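Local coordinates for HRDC domain-containing protein (Bifidobacterium adolescentis ATCC 15703, PDB 3CYM), which is of unknown function but probably acts on nucleic acid as a 3'-5' exonuclease of the ribonuclease D type, at residues A[69-74]-A[167-172]. Sequence-based numbering, arbitrary orientation.
With NA (sodium ion), chain B.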
loop_
_atom_site.group_PDB
_atom_site.type_symbol
_atom_site.label_atom_id
_atom_site.label_comp_id
_atom_site.label_asym_id
_atom_site.label_seq_id
_atom_site.Cartn_x
_atom_site.Cartn_y
_atom_site.Cartn_z
ATOM N N ILE A 69 -15.232 18.717 -7.430
ATOM C CA ILE A 69 -14.843 17.605 -6.556
ATOM C C ILE A 69 -16.044 16.745 -6.162
ATOM O O ILE A 69 -17.072 17.260 -5.686
ATOM C CB ILE A 69 -14.067 18.107 -5.289
ATOM C CG1 ILE A 69 -12.836 18.939 -5.693
ATOM C CG2 ILE A 69 -13.678 16.943 -4.376
ATOM C CD1 ILE A 69 -12.098 19.612 -4.531
ATOM N N GLY A 70 -15.917 15.438 -6.400
ATOM C CA GLY A 70 -16.870 14.451 -5.894
ATOM C C GLY A 70 -16.274 13.582 -4.806
ATOM O O GLY A 70 -15.258 12.924 -5.029
ATOM N N LEU A 71 -16.907 13.581 -3.631
ATOM C CA LEU A 71 -16.545 12.680 -2.539
ATOM C C LEU A 71 -17.597 11.586 -2.462
ATOM O O LEU A 71 -18.713 11.829 -2.025
ATOM C CB LEU A 71 -16.449 13.426 -1.195
ATOM C CG LEU A 71 -15.581 14.685 -1.102
ATOM C CD1 LEU A 71 -15.492 15.141 0.320
ATOM C CD2 LEU A 71 -14.198 14.426 -1.625
ATOM N N LEU A 72 -17.244 10.383 -2.896
ATOM C CA LEU A 72 -18.235 9.346 -3.112
ATOM C C LEU A 72 -18.155 8.300 -2.010
ATOM O O LEU A 72 -17.091 7.737 -1.760
ATOM C CB LEU A 72 -18.053 8.688 -4.492
ATOM C CG LEU A 72 -18.220 9.330 -5.898
ATOM C CD1 LEU A 72 -19.650 9.556 -6.322
ATOM C CD2 LEU A 72 -17.425 10.595 -6.145
ATOM N N ASP A 73 -19.290 8.057 -1.356
ATOM C CA ASP A 73 -19.429 7.045 -0.306
ATOM C C ASP A 73 -19.723 5.690 -0.953
ATOM O O ASP A 73 -20.860 5.450 -1.331
ATOM C CB ASP A 73 -20.596 7.461 0.612
ATOM C CG ASP A 73 -20.801 6.535 1.830
ATOM O OD1 ASP A 73 -20.304 5.391 1.882
ATOM O OD2 ASP A 73 -21.509 6.977 2.763
ATOM N N PRO A 74 -18.711 4.792 -1.054
ATOM C CA PRO A 74 -18.894 3.519 -1.769
ATOM C C PRO A 74 -19.971 2.602 -1.169
ATOM O O PRO A 74 -20.751 2.011 -1.914
ATOM C CB PRO A 74 -17.509 2.854 -1.674
ATOM C CG PRO A 74 -16.560 3.970 -1.375
ATOM C CD PRO A 74 -17.345 4.897 -0.502
ATOM N N ASN A 167 -13.002 18.016 3.939
ATOM C CA ASN A 167 -12.047 19.022 3.469
ATOM C C ASN A 167 -10.672 18.426 3.142
ATOM O O ASN A 167 -10.092 18.734 2.086
ATOM C CB ASN A 167 -11.924 20.155 4.498
ATOM C CG ASN A 167 -11.062 21.288 4.017
ATOM O OD1 ASN A 167 -11.209 21.760 2.896
ATOM N ND2 ASN A 167 -10.155 21.740 4.870
ATOM N N TYR A 168 -10.170 17.574 4.040
ATOM C CA TYR A 168 -8.934 16.816 3.814
ATOM C C TYR A 168 -9.016 15.969 2.548
ATOM O O TYR A 168 -8.087 15.962 1.743
ATOM C CB TYR A 168 -8.608 15.919 5.024
ATOM C CG TYR A 168 -7.452 14.946 4.804
ATOM C CD1 TYR A 168 -6.138 15.295 5.147
ATOM C CD2 TYR A 168 -7.672 13.671 4.268
ATOM C CE1 TYR A 168 -5.073 14.401 4.949
ATOM C CE2 TYR A 168 -6.619 12.778 4.060
ATOM C CZ TYR A 168 -5.326 13.146 4.407
ATOM O OH TYR A 168 -4.291 12.255 4.198
ATOM N N ALA A 169 -10.120 15.240 2.395
ATOM C CA ALA A 169 -10.306 14.330 1.279
ATOM C C ALA A 169 -10.432 15.075 -0.053
ATOM O O ALA A 169 -9.926 14.617 -1.081
ATOM C CB ALA A 169 -11.512 13.450 1.519
ATOM N N ALA A 170 -11.091 16.231 -0.014
ATOM C CA ALA A 170 -11.184 17.120 -1.163
ATOM C C ALA A 170 -9.827 17.716 -1.532
ATOM O O ALA A 170 -9.443 17.711 -2.703
ATOM C CB ALA A 170 -12.169 18.213 -0.891
ATOM N N LEU A 171 -9.096 18.209 -0.532
ATOM C CA LEU A 171 -7.780 18.802 -0.771
ATOM C C LEU A 171 -6.762 17.837 -1.383
ATOM O O LEU A 171 -5.852 18.268 -2.083
ATOM C CB LEU A 171 -7.221 19.482 0.491
ATOM C CG LEU A 171 -7.786 20.884 0.772
ATOM C CD1 LEU A 171 -7.450 21.299 2.202
ATOM C CD2 LEU A 171 -7.290 21.933 -0.226
ATOM N N ASP A 172 -6.944 16.539 -1.147
ATOM C CA ASP A 172 -6.076 15.517 -1.732
ATOM C C ASP A 172 -6.212 15.275 -3.247
ATOM O O ASP A 172 -5.286 14.736 -3.867
ATOM C CB ASP A 172 -6.222 14.202 -0.968
ATOM C CG ASP A 172 -5.187 14.044 0.122
ATOM O OD1 ASP A 172 -4.426 14.996 0.405
ATOM O OD2 ASP A 172 -5.125 12.936 0.700
HETATM NA NA NA B . -5.323 10.478 0.664
HETATM O O HOH W 1 -4.871 10.115 3.076
HETATM O O HOH W 2 -3.500 9.745 -0.643
HETATM O O HOH W 3 -5.478 8.122 0.662
#
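Ile69 and Leu71, alternate residues of strand 68-72, meet Ala169 and Ala170 of helix 163-174 in a small contact made by aliphatic side chains, which also touch the helix backbone. Ile69 reaches across with both branches: its CD1 comes within 3.9 Å of Ala170 CB, while CG2 touches the same methyl. With CG1 beside the backbone N (chi1 -56°) and the chain extended beyond it, CD1 is carried across to the helix, against Ala170 O (3.7 Å). Leu71 uses one methyl, CD2, 3.9 Å from Ala170 N and 4.2 Å from Ala169 CB, over the peptide joining the two alanines. The small alanine methyls are consistent with the axes of strand 69-72 and helix 167-172 coming within 8.8 Å, at 127° between their directions. An alanine in place of Ile69 would probably leave the Ala170 methyl without its cover from CD1 and CG2 and open a gap between strand and helix.

The backbone polar groups have partners in the sheet: Gly70 and Leu72 bond to strand 57-65, Leu71 to strand 20-21, and the carbonyl of Ala169 accepts from Gln61. Asp73, just past the strand, is the N-cap of helix 74-79, its OD1 taking the amide of Ala76.

The metal is held just past the alanines: Asp172 OD2 binds the sodium ion at 2.5 Å, joined by Asp44, Glu46 and three waters, and OD1 forms a salt bridge with Lys149. Water 1 also bonds to Tyr168 OH, 2.5 Å away and in the plane of the ring, with the carboxylate carbon of Asp172 over one face, displaced toward the rim.

Such a helix, packed on the sheet and presenting a metal-binding aspartate with a nearby tyrosine, is characteristic of the RNase H-like fold of DEDDy exonucleases, including ribonuclease D.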